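Local coordinates for DNA polymerase sliding clamp 2 (Sulfolobus tokodaii, PDB 3AIZ), which serves as a subunit of a ring-shaped sliding clamp that encircles DNA and tethers DNA polymerase and other DNA-processing proteins to it, at residues A[196-201]-A[220-225]; A[155-160]-A[168-173]; A[206-211]-A[240-245]; A[144-149]-A[177-182]. All blocks are in the same frame, centred on the assembly; numbering follows the deposited sequence.

How the contacts relate
All four contacts belong to the C-terminal clamp domain. Contact 2 is a hairpin in the middle of a run of paired strands: strand 156-161 pairs with strand 196-201 of contact 1, and strand 165-172 with strand 175-183 of contact 4. The centres of contacts 2 and 4 lie about 10 Å apart, those of contacts 1 and 2 about 12 Å. Helix 140-150 of contact 4 packs beside helix 202-211 of contact 3, putting two helices against the strands. Along the chain, contact 2 falls between the two segments of contact 4, and contacts 1 and 3 follow with alternating segments. Contact 4 carries the sheet into the clamp C chain, while contact 3 borders the N-terminal domain.

Contact 1 (A[196-201]-A[220-225]); sequences SKAVYS and VGFGNN
Lys197 and Ala198 lie across from Asn224 and Asn225 where strand 196-201 and strand 220-223 approach at about 100°, far from any parallel or antiparallel pairing. One backbone bond fastens the crossing: Asn225 N gives its hydrogen to Lys197 O over 3.2 Å (151° at the hydrogen), and Asn224 CA offers the same oxygen a C-H...O contact at 3.4 Å. Beside this, a water accepts from Val199 N and donates to Asn225 OD1, tying the turn to the strand a second time. Both strands belong to the C-terminal clamp domain, in which strand 196-201 pairs with strand 156-161, whereas strand 218-223 runs between strands 134-138 and 226-233; the contact thus brings two differently directed parts of the domain together. Phe222 fills the angle between them. Its CG sits between the backbone N and the carbonyl carbon (chi1 72°), and the ring meets Ser196 O at its edge, 4.2 Å from CE1. Ala198 CB lies 4.3 Å from Phe222 CD1. Tyr200 and Phe222 cross obliquely, Tyr200 OH coming to 3.4 Å from Phe222 CB; that hydroxyl is hydrogen-bonded to Ile226 O, just beyond the turn.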
loop_
_atom_site.group_PDB
_atom_site.type_symbol
_atom_site.label_atom_id
_atom_site.label_comp_id
_atom_site.label_asym_id
_atom_site.label_seq_id
_atom_site.Cartn_x
_atom_site.Cartn_y
_atom_site.Cartn_z
ATOM N N SER A 196 51.259 6.954 13.824
ATOM C CA SER A 196 51.204 5.950 12.769
ATOM C C SER A 196 50.452 6.452 11.544
ATOM O O SER A 196 49.655 7.384 11.630
ATOM C CB SER A 196 50.556 4.666 13.292
ATOM O OG SER A 196 51.232 4.185 14.440
ATOM N N LYS A 197 50.707 5.820 10.403
ATOM C CA LYS A 197 50.089 6.225 9.147
ATOM C C LYS A 197 50.017 5.067 8.157
ATOM O O LYS A 197 50.966 4.299 8.017
ATOM C CB LYS A 197 50.851 7.401 8.531
ATOM C CG LYS A 197 50.525 7.657 7.071
ATOM C CD LYS A 197 50.771 9.111 6.696
ATOM C CE LYS A 197 52.185 9.551 7.046
ATOM N NZ LYS A 197 52.386 11.006 6.792
ATOM N N ALA A 198 48.884 4.950 7.473
ATOM C CA ALA A 198 48.693 3.899 6.481
ATOM C C ALA A 198 47.695 4.331 5.416
ATOM O O ALA A 198 46.922 5.267 5.616
ATOM C CB ALA A 198 48.230 2.617 7.151
ATOM N N VAL A 199 47.717 3.643 4.280
ATOM C CA VAL A 199 46.797 3.930 3.188
ATOM C C VAL A 199 45.966 2.692 2.869
ATOM O O VAL A 199 46.480 1.575 2.881
ATOM C CB VAL A 199 47.554 4.370 1.923
ATOM C CG1 VAL A 199 46.580 4.711 0.808
ATOM C CG2 VAL A 199 48.450 5.555 2.233
ATOM N N TYR A 200 44.682 2.890 2.586
ATOM C CA TYR A 200 43.795 1.777 2.261
ATOM C C TYR A 200 42.874 2.111 1.095
ATOM O O TYR A 200 42.631 3.280 0.797
ATOM C CB TYR A 200 42.961 1.379 3.481
ATOM C CG TYR A 200 43.785 1.077 4.708
ATOM C CD1 TYR A 200 43.961 2.032 5.699
ATOM C CD2 TYR A 200 44.393 -0.160 4.872
ATOM C CE1 TYR A 200 44.716 1.761 6.821
ATOM C CE2 TYR A 200 45.151 -0.440 5.991
ATOM C CZ TYR A 200 45.308 0.524 6.963
ATOM O OH TYR A 200 46.061 0.251 8.080
ATOM N N SER A 201 42.363 1.076 0.439
ATOM C CA SER A 201 41.430 1.249 -0.667
ATOM C C SER A 201 40.102 1.818 -0.175
ATOM O O SER A 201 39.516 1.304 0.777
ATOM C CB SER A 201 41.196 -0.085 -1.376
ATOM O OG SER A 201 40.201 0.036 -2.378
ATOM N N VAL A 220 38.652 -0.026 15.864
ATOM C CA VAL A 220 39.509 0.045 14.689
ATOM C C VAL A 220 40.970 0.121 15.104
ATOM O O VAL A 220 41.352 0.976 15.900
ATOM C CB VAL A 220 39.173 1.269 13.819
ATOM C CG1 VAL A 220 40.115 1.347 12.628
ATOM C CG2 VAL A 220 37.725 1.212 13.359
ATOM N N GLY A 221 41.783 -0.781 14.567
ATOM C CA GLY A 221 43.201 -0.801 14.869
ATOM C C GLY A 221 44.047 -0.803 13.614
ATOM O O GLY A 221 43.671 -1.395 12.604
ATOM N N PHE A 222 45.193 -0.133 13.674
ATOM C CA PHE A 222 46.129 -0.117 12.557
ATOM C C PHE A 222 47.499 0.368 13.013
ATOM O O PHE A 222 47.692 0.699 14.182
ATOM C CB PHE A 222 45.606 0.761 11.417
ATOM C CG PHE A 222 45.656 2.234 11.709
ATOM C CD1 PHE A 222 46.667 3.023 11.183
ATOM C CD2 PHE A 222 44.693 2.832 12.504
ATOM C CE1 PHE A 222 46.716 4.380 11.447
ATOM C CE2 PHE A 222 44.737 4.189 12.772
ATOM C CZ PHE A 222 45.750 4.963 12.243
ATOM N N GLY A 223 48.447 0.404 12.084
ATOM C CA GLY A 223 49.789 0.869 12.375
ATOM C C GLY A 223 50.492 1.295 11.104
ATOM O O GLY A 223 49.872 1.365 10.044
ATOM N N ASN A 224 51.786 1.581 11.202
ATOM C CA ASN A 224 52.548 2.022 10.039
ATOM C C ASN A 224 52.581 0.989 8.921
ATOM O O ASN A 224 53.276 -0.021 9.015
ATOM C CB ASN A 224 53.972 2.416 10.431
ATOM C CG ASN A 224 54.081 3.872 10.832
ATOM O OD1 ASN A 224 53.509 4.296 11.834
ATOM N ND2 ASN A 224 54.820 4.648 10.045
ATOM N N ASN A 225 51.820 1.254 7.863
ATOM C CA ASN A 225 51.808 0.395 6.686
ATOM C C ASN A 225 51.519 -1.071 7.007
ATOM O O ASN A 225 52.064 -1.973 6.372
ATOM C CB ASN A 225 53.126 0.526 5.921
ATOM C CG ASN A 225 53.375 1.941 5.429
ATOM O OD1 ASN A 225 52.446 2.741 5.303
ATOM N ND2 ASN A 225 54.633 2.256 5.143
HETATM O O HOH W 1 49.908 1.857 3.789
#

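Contact 2 (A[155-160]-A[168-173]); sequences EEVEIS and LSTEEA
Leu168 turns its CG anti to the carbonyl carbon (chi1 -64°), which puts CG beside Ile159 CG1 on the opposing strand, 4.0 Å away. Ile159 and Leu168 lie side by side and point the same way. On the other flank Val157 CG1 touches Leu168 CD2 at 4.1 Å, while its second methyl, CG2, rests 3.7 Å from Thr170 CG2. One valine therefore bridges two residues of the neighbouring strand. Beneath these side chains runs an antiparallel beta hairpin, with Ile159 and Leu168 as a non-hydrogen-bonded pair and Glu158 and Ser169 as a hydrogen-bonded one, their side chains on the opposite face. The two bonds of that pair differ: Glu158 N reaches Ser169 O at 2.9 Å, nearly straight (172°) and in the carbonyl plane, whereas Ser169 N meets Glu158 O at 3.0 Å from above the plane, bent to 135°. Toward Glu155, which precedes the strand, the two chains splay, from a CA separation of 4.4 Å at Ile159 and Leu168 to 6.8 Å between the CA atoms of Glu155 and Glu172. There the carboxylates of Glu155 and Glu172 come near each other, a closeness of like charges that would be expected to be unfavourable; Glu172 has a long, weak ion pair with Arg175. Strand 196-201 flanks the hairpin beside strand 156-161, and strand 175-183 beside strand 165-172, while Ile146 and Leu150 of helix 140-150 and Ile202 and Leu205 of helix 202-211 cover the face that carries Val157, Leu168 and Thr170.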
loop_
_atom_site.group_PDB
_atom_site.type_symbol
_atom_site.label_atom_id
_atom_site.label_comp_id
_atom_site.label_asym_id
_atom_site.label_seq_id
_atom_site.Cartn_x
_atom_site.Cartn_y
_atom_site.Cartn_z
ATOM N N GLU A 155 40.180 8.122 -3.915
ATOM C CA GLU A 155 40.244 6.736 -4.361
ATOM C C GLU A 155 41.083 5.920 -3.379
ATOM O O GLU A 155 40.974 4.695 -3.315
ATOM C CB GLU A 155 40.829 6.653 -5.772
ATOM C CG GLU A 155 40.704 5.283 -6.423
ATOM C CD GLU A 155 40.990 5.318 -7.915
ATOM O OE1 GLU A 155 41.127 6.429 -8.471
ATOM O OE2 GLU A 155 41.072 4.234 -8.532
ATOM N N GLU A 156 41.918 6.617 -2.613
ATOM C CA GLU A 156 42.692 6.005 -1.540
ATOM C C GLU A 156 42.549 6.825 -0.266
ATOM O O GLU A 156 42.700 8.045 -0.285
ATOM C CB GLU A 156 44.170 5.921 -1.915
ATOM C CG GLU A 156 44.493 4.955 -3.036
ATOM C CD GLU A 156 45.985 4.862 -3.297
ATOM O OE1 GLU A 156 46.748 5.615 -2.653
ATOM O OE2 GLU A 156 46.395 4.035 -4.140
ATOM N N VAL A 157 42.262 6.152 0.843
ATOM C CA VAL A 157 42.170 6.823 2.132
ATOM C C VAL A 157 43.489 6.721 2.879
ATOM O O VAL A 157 44.034 5.630 3.043
ATOM C CB VAL A 157 41.074 6.210 3.019
ATOM C CG1 VAL A 157 41.008 6.940 4.350
ATOM C CG2 VAL A 157 39.733 6.263 2.320
ATOM N N GLU A 158 44.004 7.858 3.330
ATOM C CA GLU A 158 45.186 7.862 4.179
ATOM C C GLU A 158 44.800 8.147 5.623
ATOM O O GLU A 158 44.459 9.276 5.974
ATOM C CB GLU A 158 46.209 8.890 3.697
ATOM C CG GLU A 158 47.360 9.099 4.670
ATOM C CD GLU A 158 48.438 10.007 4.119
ATOM O OE1 GLU A 158 48.847 9.809 2.953
ATOM O OE2 GLU A 158 48.884 10.915 4.854
ATOM N N ILE A 159 44.843 7.114 6.455
ATOM C CA ILE A 159 44.552 7.277 7.871
ATOM C C ILE A 159 45.852 7.399 8.660
ATOM O O ILE A 159 46.811 6.668 8.416
ATOM C CB ILE A 159 43.693 6.115 8.418
ATOM C CG1 ILE A 159 43.220 6.420 9.840
ATOM C CG2 ILE A 159 44.462 4.805 8.373
ATOM C CD1 ILE A 159 42.191 5.442 10.363
ATOM N N SER A 160 45.884 8.343 9.595
ATOM C CA SER A 160 47.073 8.579 10.403
ATOM C C SER A 160 46.682 9.209 11.730
ATOM O O SER A 160 45.660 9.884 11.824
ATOM C CB SER A 160 48.054 9.489 9.662
ATOM O OG SER A 160 47.515 10.786 9.491
ATOM N N LEU A 168 41.785 11.166 8.562
ATOM C CA LEU A 168 41.572 10.471 7.297
ATOM C C LEU A 168 41.570 11.476 6.150
ATOM O O LEU A 168 40.943 12.529 6.247
ATOM C CB LEU A 168 40.257 9.685 7.318
ATOM C CG LEU A 168 40.134 8.537 8.324
ATOM C CD1 LEU A 168 39.839 9.064 9.721
ATOM C CD2 LEU A 168 39.056 7.560 7.891
ATOM N N SER A 169 42.274 11.152 5.068
ATOM C CA SER A 169 42.429 12.084 3.953
ATOM C C SER A 169 42.337 11.409 2.589
ATOM O O SER A 169 42.855 10.312 2.391
ATOM C CB SER A 169 43.766 12.821 4.060
ATOM O OG SER A 169 43.825 13.608 5.236
ATOM N N THR A 170 41.680 12.081 1.649
ATOM C CA THR A 170 41.614 11.616 0.268
ATOM C C THR A 170 41.696 12.790 -0.699
ATOM O O THR A 170 41.427 13.932 -0.325
ATOM C CB THR A 170 40.321 10.829 -0.012
ATOM O OG1 THR A 170 39.184 11.668 0.228
ATOM C CG2 THR A 170 40.239 9.608 0.880
ATOM N N GLU A 171 42.066 12.502 -1.942
ATOM C CA GLU A 171 42.205 13.534 -2.962
ATOM C C GLU A 171 41.890 12.972 -4.342
ATOM O O GLU A 171 42.421 11.935 -4.733
ATOM C CB GLU A 171 43.621 14.118 -2.938
ATOM C CG GLU A 171 43.854 15.267 -3.917
ATOM C CD GLU A 171 44.040 14.800 -5.354
ATOM O OE1 GLU A 171 44.621 13.712 -5.558
ATOM O OE2 GLU A 171 43.610 15.526 -6.280
ATOM N N GLU A 172 41.026 13.661 -5.081
ATOM C CA GLU A 172 40.689 13.242 -6.435
ATOM C C GLU A 172 40.198 14.401 -7.295
ATOM O O GLU A 172 39.289 15.133 -6.905
ATOM C CB GLU A 172 39.635 12.134 -6.416
ATOM C CG GLU A 172 39.297 11.593 -7.796
ATOM C CD GLU A 172 38.143 10.612 -7.778
ATOM O OE1 GLU A 172 38.378 9.411 -8.028
ATOM O OE2 GLU A 172 37.000 11.042 -7.515
ATOM N N ALA A 173 40.807 14.554 -8.467
ATOM C CA ALA A 173 40.378 15.548 -9.446
ATOM C C ALA A 173 40.245 16.948 -8.852
ATOM O O ALA A 173 39.285 17.665 -9.141
ATOM C CB ALA A 173 39.067 15.120 -10.096
#

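Contact 3 (A[206-211]-A[240-245]); sequences KDVFKV and LIFWIA
Val208 and Val211 anchor helix 202-211 of the C-terminal clamp domain on Phe242, Leu240 and Ile244 of strand 239-244. In the closed rings of this family such helices line the central channel through which DNA passes, backed by strands on the outside, and this contact joins the two layers. The axes of 206-211 and 240-244 run almost antiparallel (162°) and come within 10.4 Å, and no hydrogen bond links the two segments. Alternate strand residues, Leu240, Phe242 and Ile244, point their CB atoms at the helix; Trp243 points away. The two valines stand one helical turn apart, each with CG1 anti to its own backbone N, and each uses that methyl as its main touching group. Val208 and Phe242 slide past one another in opposite directions, and Val208 CG1 lies over one face of the ring. A CH-pi contact results: Val208 CG1 is 4.0 Å from the centroid of the Phe242 ring and 23° off the ring normal, displaced toward the CG and CD1 side. Val208 CG2 spans to Phe242 CD2 at 4.1 Å and more loosely to Ile244 CD1 at 4.5 Å. Around this patch, Leu20 and Leu46 touch Val208 and Val48 touches Phe242, all three from the N-terminal domain, so the contact borders the junction of the two domains. At the C-terminal end of the helix, Val211 crosses Leu240 at about a right angle, with Val211 CG1 4.1 Å from Leu240 CD1 and 4.2 Å from Phe242 CZ.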
loop_
_atom_site.group_PDB
_atom_site.type_symbol
_atom_site.label_atom_id
_atom_site.label_comp_id
_atom_site.label_asym_id
_atom_site.label_seq_id
_atom_site.Cartn_x
_atom_site.Cartn_y
_atom_site.Cartn_z
ATOM N N LYS A 206 35.190 1.660 2.498
ATOM C CA LYS A 206 33.822 2.157 2.429
ATOM C C LYS A 206 32.822 1.045 2.732
ATOM O O LYS A 206 31.977 1.181 3.615
ATOM C CB LYS A 206 33.545 2.742 1.044
ATOM C CG LYS A 206 32.173 3.373 0.883
ATOM C CD LYS A 206 31.784 3.454 -0.587
ATOM C CE LYS A 206 32.918 4.019 -1.432
ATOM N NZ LYS A 206 32.575 4.052 -2.882
ATOM N N ASP A 207 32.928 -0.056 1.994
ATOM C CA ASP A 207 32.044 -1.204 2.181
ATOM C C ASP A 207 32.047 -1.699 3.624
ATOM O O ASP A 207 30.990 -1.903 4.221
ATOM C CB ASP A 207 32.442 -2.347 1.244
ATOM C CG ASP A 207 32.207 -2.013 -0.214
ATOM O OD1 ASP A 207 31.597 -0.958 -0.494
ATOM O OD2 ASP A 207 32.629 -2.809 -1.080
ATOM N N VAL A 208 33.242 -1.894 4.175
ATOM C CA VAL A 208 33.390 -2.354 5.550
ATOM C C VAL A 208 32.756 -1.379 6.536
ATOM O O VAL A 208 31.895 -1.759 7.330
ATOM C CB VAL A 208 34.873 -2.552 5.921
ATOM C CG1 VAL A 208 35.012 -2.884 7.400
ATOM C CG2 VAL A 208 35.492 -3.643 5.065
ATOM N N PHE A 209 33.188 -0.123 6.480
ATOM C CA PHE A 209 32.679 0.912 7.375
ATOM C C PHE A 209 31.156 0.963 7.391
ATOM O O PHE A 209 30.543 1.074 8.452
ATOM C CB PHE A 209 33.249 2.278 6.990
ATOM C CG PHE A 209 34.564 2.591 7.641
ATOM C CD1 PHE A 209 35.429 1.574 8.007
ATOM C CD2 PHE A 209 34.938 3.902 7.885
ATOM C CE1 PHE A 209 36.639 1.858 8.609
ATOM C CE2 PHE A 209 36.148 4.193 8.485
ATOM C CZ PHE A 209 37.000 3.170 8.847
ATOM N N LYS A 210 30.552 0.881 6.211
ATOM C CA LYS A 210 29.100 0.927 6.088
ATOM C C LYS A 210 28.453 -0.204 6.882
ATOM O O LYS A 210 27.387 -0.033 7.472
ATOM C CB LYS A 210 28.691 0.853 4.615
ATOM C CG LYS A 210 27.203 1.025 4.358
ATOM C CD LYS A 210 26.918 1.127 2.865
ATOM C CE LYS A 210 25.423 1.205 2.581
ATOM N NZ LYS A 210 24.707 -0.040 2.988
ATOM N N VAL A 211 29.114 -1.356 6.902
ATOM C CA VAL A 211 28.606 -2.533 7.601
ATOM C C VAL A 211 28.702 -2.397 9.121
ATOM O O VAL A 211 27.853 -2.905 9.852
ATOM C CB VAL A 211 29.356 -3.808 7.156
ATOM C CG1 VAL A 211 29.019 -4.977 8.068
ATOM C CG2 VAL A 211 29.027 -4.138 5.710
ATOM N N LEU A 240 31.943 -9.522 14.372
ATOM C CA LEU A 240 32.466 -9.396 13.018
ATOM C C LEU A 240 33.874 -8.825 13.076
ATOM O O LEU A 240 34.139 -7.881 13.817
ATOM C CB LEU A 240 31.569 -8.496 12.166
ATOM C CG LEU A 240 30.587 -9.197 11.226
ATOM C CD1 LEU A 240 29.714 -8.180 10.509
ATOM C CD2 LEU A 240 31.333 -10.062 10.224
ATOM N N ILE A 241 34.779 -9.405 12.299
ATOM C CA ILE A 241 36.165 -8.960 12.294
ATOM C C ILE A 241 36.674 -8.820 10.869
ATOM O O ILE A 241 36.599 -9.760 10.079
ATOM C CB ILE A 241 37.075 -9.934 13.065
ATOM C CG1 ILE A 241 36.567 -10.117 14.497
ATOM C CG2 ILE A 241 38.513 -9.436 13.060
ATOM C CD1 ILE A 241 37.384 -11.085 15.315
ATOM N N PHE A 242 37.189 -7.640 10.543
ATOM C CA PHE A 242 37.696 -7.378 9.204
ATOM C C PHE A 242 39.189 -7.096 9.222
ATOM O O PHE A 242 39.715 -6.533 10.179
ATOM C CB PHE A 242 36.954 -6.200 8.570
ATOM C CG PHE A 242 35.486 -6.441 8.376
ATOM C CD1 PHE A 242 34.572 -6.036 9.333
ATOM C CD2 PHE A 242 35.021 -7.069 7.233
ATOM C CE1 PHE A 242 33.221 -6.254 9.157
ATOM C CE2 PHE A 242 33.671 -7.291 7.050
ATOM C CZ PHE A 242 32.770 -6.883 8.014
ATOM N N TRP A 243 39.867 -7.498 8.154
ATOM C CA TRP A 243 41.274 -7.176 7.971
ATOM C C TRP A 243 41.484 -6.595 6.580
ATOM O O TRP A 243 41.188 -7.243 5.577
ATOM C CB TRP A 243 42.151 -8.413 8.168
ATOM C CG TRP A 243 42.346 -8.794 9.605
ATOM C CD1 TRP A 243 41.669 -9.753 10.299
ATOM C CD2 TRP A 243 43.285 -8.223 10.523
ATOM N NE1 TRP A 243 42.129 -9.816 11.592
ATOM C CE2 TRP A 243 43.121 -8.887 11.755
ATOM C CE3 TRP A 243 44.250 -7.215 10.423
ATOM C CZ2 TRP A 243 43.885 -8.576 12.878
ATOM C CZ3 TRP A 243 45.007 -6.908 11.539
ATOM C CH2 TRP A 243 44.819 -7.586 12.749
ATOM N N ILE A 244 41.986 -5.366 6.529
ATOM C CA ILE A 244 42.214 -4.685 5.261
ATOM C C ILE A 244 43.703 -4.578 4.963
ATOM O O ILE A 244 44.471 -4.063 5.776
ATOM C CB ILE A 244 41.598 -3.268 5.249
ATOM C CG1 ILE A 244 40.076 -3.332 5.405
ATOM C CG2 ILE A 244 41.953 -2.546 3.962
ATOM C CD1 ILE A 244 39.613 -3.641 6.809
ATOM N N ALA A 245 44.110 -5.070 3.800
ATOM C CA ALA A 245 45.496 -4.946 3.372
ATOM C C ALA A 245 45.773 -3.506 2.965
ATOM O O ALA A 245 45.047 -2.936 2.148
ATOM C CB ALA A 245 45.784 -5.890 2.218
#

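Contact 4 (A[144-149]-A[177-182]); sequences KDIARD and YKSLLK
Asp149 lies against Tyr177 through CB, CG and one carboxylate oxygen. CB packs against the phenol end of the Tyr177 ring, 3.3 Å from CE1, and the two side chains cross at about a right angle. CG lies anti to the carbonyl carbon (chi1 -64°), 3.6 Å from Tyr177 OH, with the carboxylate plane turned 60° against the ring. At the tip the two oxygens have different company. OD1 takes a salt bridge from its neighbour in the helix, with Arg148 NE 3.1 Å from Asp149 OD1, while OD2 lies 2.9 Å from Tyr177 OH and is hydrogen-bonded to Tyr105 of the neighbouring clamp C subunit. The buried carboxylate is thus shared between helix and interface. Ser179 OG, two residues along the strand, gives a weak hydrogen bond to Tyr177 OH. One turn back in the helix, Ile146 CG2 comes to 4.0 Å from the same Tyr177 OH. The apolar contact is made farther out, where Ile146 CD1 meets Leu181 CD1 tip to tip at 3.8 Å. Segments 144-149 and 177-182 run nearly antiparallel (166°), laying helix 140-150 on strand 175-183 of the C-terminal clamp domain, with helix 202-211 along its flank at Ala147. Strand 175-183 pairs with strand 165-172 on one side, and residues 177-180 pair antiparallel with a strand of the clamp C subunit, so the sheet continues across the subunit boundary.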
loop_
_atom_site.group_PDB
_atom_site.type_symbol
_atom_site.label_atom_id
_atom_site.label_comp_id
_atom_site.label_asym_id
_atom_site.label_seq_id
_atom_site.Cartn_x
_atom_site.Cartn_y
_atom_site.Cartn_z
ATOM N N LYS A 144 30.091 4.839 9.201
ATOM C CA LYS A 144 29.199 4.812 8.050
ATOM C C LYS A 144 29.138 6.190 7.401
ATOM O O LYS A 144 29.186 6.311 6.179
ATOM C CB LYS A 144 27.800 4.360 8.466
ATOM C CG LYS A 144 26.832 4.177 7.309
ATOM C CD LYS A 144 25.513 3.601 7.795
ATOM C CE LYS A 144 24.589 3.269 6.636
ATOM N NZ LYS A 144 23.327 2.632 7.108
ATOM N N ASP A 145 29.038 7.227 8.228
ATOM C CA ASP A 145 29.040 8.601 7.735
ATOM C C ASP A 145 30.332 8.907 6.984
ATOM O O ASP A 145 30.310 9.519 5.917
ATOM C CB ASP A 145 28.850 9.590 8.888
ATOM C CG ASP A 145 27.441 9.569 9.449
ATOM O OD1 ASP A 145 26.517 9.144 8.723
ATOM O OD2 ASP A 145 27.255 9.984 10.614
ATOM N N ILE A 146 31.456 8.478 7.548
ATOM C CA ILE A 146 32.756 8.662 6.911
ATOM C C ILE A 146 32.831 7.903 5.589
ATOM O O ILE A 146 33.468 8.355 4.638
ATOM C CB ILE A 146 33.903 8.207 7.832
ATOM C CG1 ILE A 146 33.972 9.101 9.071
ATOM C CG2 ILE A 146 35.227 8.226 7.089
ATOM C CD1 ILE A 146 35.093 8.744 10.019
ATOM N N ALA A 147 32.174 6.750 5.531
ATOM C CA ALA A 147 32.125 5.964 4.306
ATOM C C ALA A 147 31.391 6.735 3.213
ATOM O O ALA A 147 31.803 6.736 2.054
ATOM C CB ALA A 147 31.456 4.625 4.558
ATOM N N ARG A 148 30.298 7.390 3.594
ATOM C CA ARG A 148 29.543 8.226 2.670
ATOM C C ARG A 148 30.407 9.377 2.161
ATOM O O ARG A 148 30.403 9.692 0.971
ATOM C CB ARG A 148 28.291 8.773 3.351
ATOM C CG ARG A 148 27.658 9.950 2.632
ATOM C CD ARG A 148 26.944 10.851 3.620
ATOM N NE ARG A 148 27.844 11.292 4.682
ATOM C CZ ARG A 148 27.442 11.846 5.821
ATOM N NH1 ARG A 148 26.148 12.026 6.053
ATOM N NH2 ARG A 148 28.332 12.214 6.732
ATOM N N ASP A 149 31.144 10.004 3.071
ATOM C CA ASP A 149 32.056 11.078 2.704
ATOM C C ASP A 149 33.071 10.586 1.682
ATOM O O ASP A 149 33.260 11.201 0.635
ATOM C CB ASP A 149 32.784 11.611 3.939
ATOM C CG ASP A 149 31.847 12.259 4.935
ATOM O OD1 ASP A 149 30.666 12.477 4.591
ATOM O OD2 ASP A 149 32.294 12.555 6.063
ATOM N N TYR A 177 39.273 15.747 0.737
ATOM C CA TYR A 177 38.510 15.410 1.933
ATOM C C TYR A 177 39.445 15.129 3.101
ATOM O O TYR A 177 40.480 14.484 2.936
ATOM C CB TYR A 177 37.611 14.199 1.682
ATOM C CG TYR A 177 36.957 13.659 2.936
ATOM C CD1 TYR A 177 35.827 14.264 3.469
ATOM C CD2 TYR A 177 37.467 12.544 3.585
ATOM C CE1 TYR A 177 35.225 13.774 4.611
ATOM C CE2 TYR A 177 36.871 12.047 4.728
ATOM C CZ TYR A 177 35.750 12.666 5.235
ATOM O OH TYR A 177 35.153 12.173 6.375
ATOM N N LYS A 178 39.075 15.615 4.280
ATOM C CA LYS A 178 39.873 15.394 5.480
ATOM C C LYS A 178 39.027 15.504 6.744
ATOM O O LYS A 178 38.622 16.598 7.137
ATOM C CB LYS A 178 41.038 16.384 5.540
ATOM C CG LYS A 178 41.952 16.188 6.740
ATOM C CD LYS A 178 43.065 17.224 6.763
ATOM C CE LYS A 178 43.909 17.160 5.498
ATOM N NZ LYS A 178 44.961 18.216 5.477
ATOM N N SER A 179 38.765 14.365 7.377
ATOM C CA SER A 179 38.020 14.340 8.631
ATOM C C SER A 179 38.952 14.107 9.814
ATOM O O SER A 179 40.015 13.504 9.669
ATOM C CB SER A 179 36.934 13.263 8.596
ATOM O OG SER A 179 37.487 11.984 8.343
ATOM N N LEU A 180 38.547 14.592 10.982
ATOM C CA LEU A 180 39.352 14.455 12.189
ATOM C C LEU A 180 38.550 13.803 13.306
ATOM O O LEU A 180 37.473 14.277 13.669
ATOM C CB LEU A 180 39.862 15.821 12.649
ATOM C CG LEU A 180 40.628 16.643 11.612
ATOM C CD1 LEU A 180 40.977 18.017 12.165
ATOM C CD2 LEU A 180 41.880 15.908 11.159
ATOM N N LEU A 181 39.081 12.714 13.848
ATOM C CA LEU A 181 38.433 12.024 14.953
ATOM C C LEU A 181 39.259 12.185 16.224
ATOM O O LEU A 181 40.452 11.886 16.242
ATOM C CB LEU A 181 38.243 10.544 14.620
ATOM C CG LEU A 181 37.574 10.253 13.275
ATOM C CD1 LEU A 181 37.350 8.761 13.091
ATOM C CD2 LEU A 181 36.262 11.008 13.152
ATOM N N LYS A 182 38.619 12.669 17.282
ATOM C CA LYS A 182 39.299 12.897 18.551
ATOM C C LYS A 182 38.477 12.307 19.689
ATOM O O LYS A 182 37.337 11.890 19.488
ATOM C CB LYS A 182 39.511 14.396 18.779
ATOM C CG LYS A 182 39.980 15.147 17.541
ATOM C CD LYS A 182 40.184 16.630 17.811
ATOM C CE LYS A 182 41.437 16.880 18.637
ATOM N NZ LYS A 182 41.785 18.330 18.699
#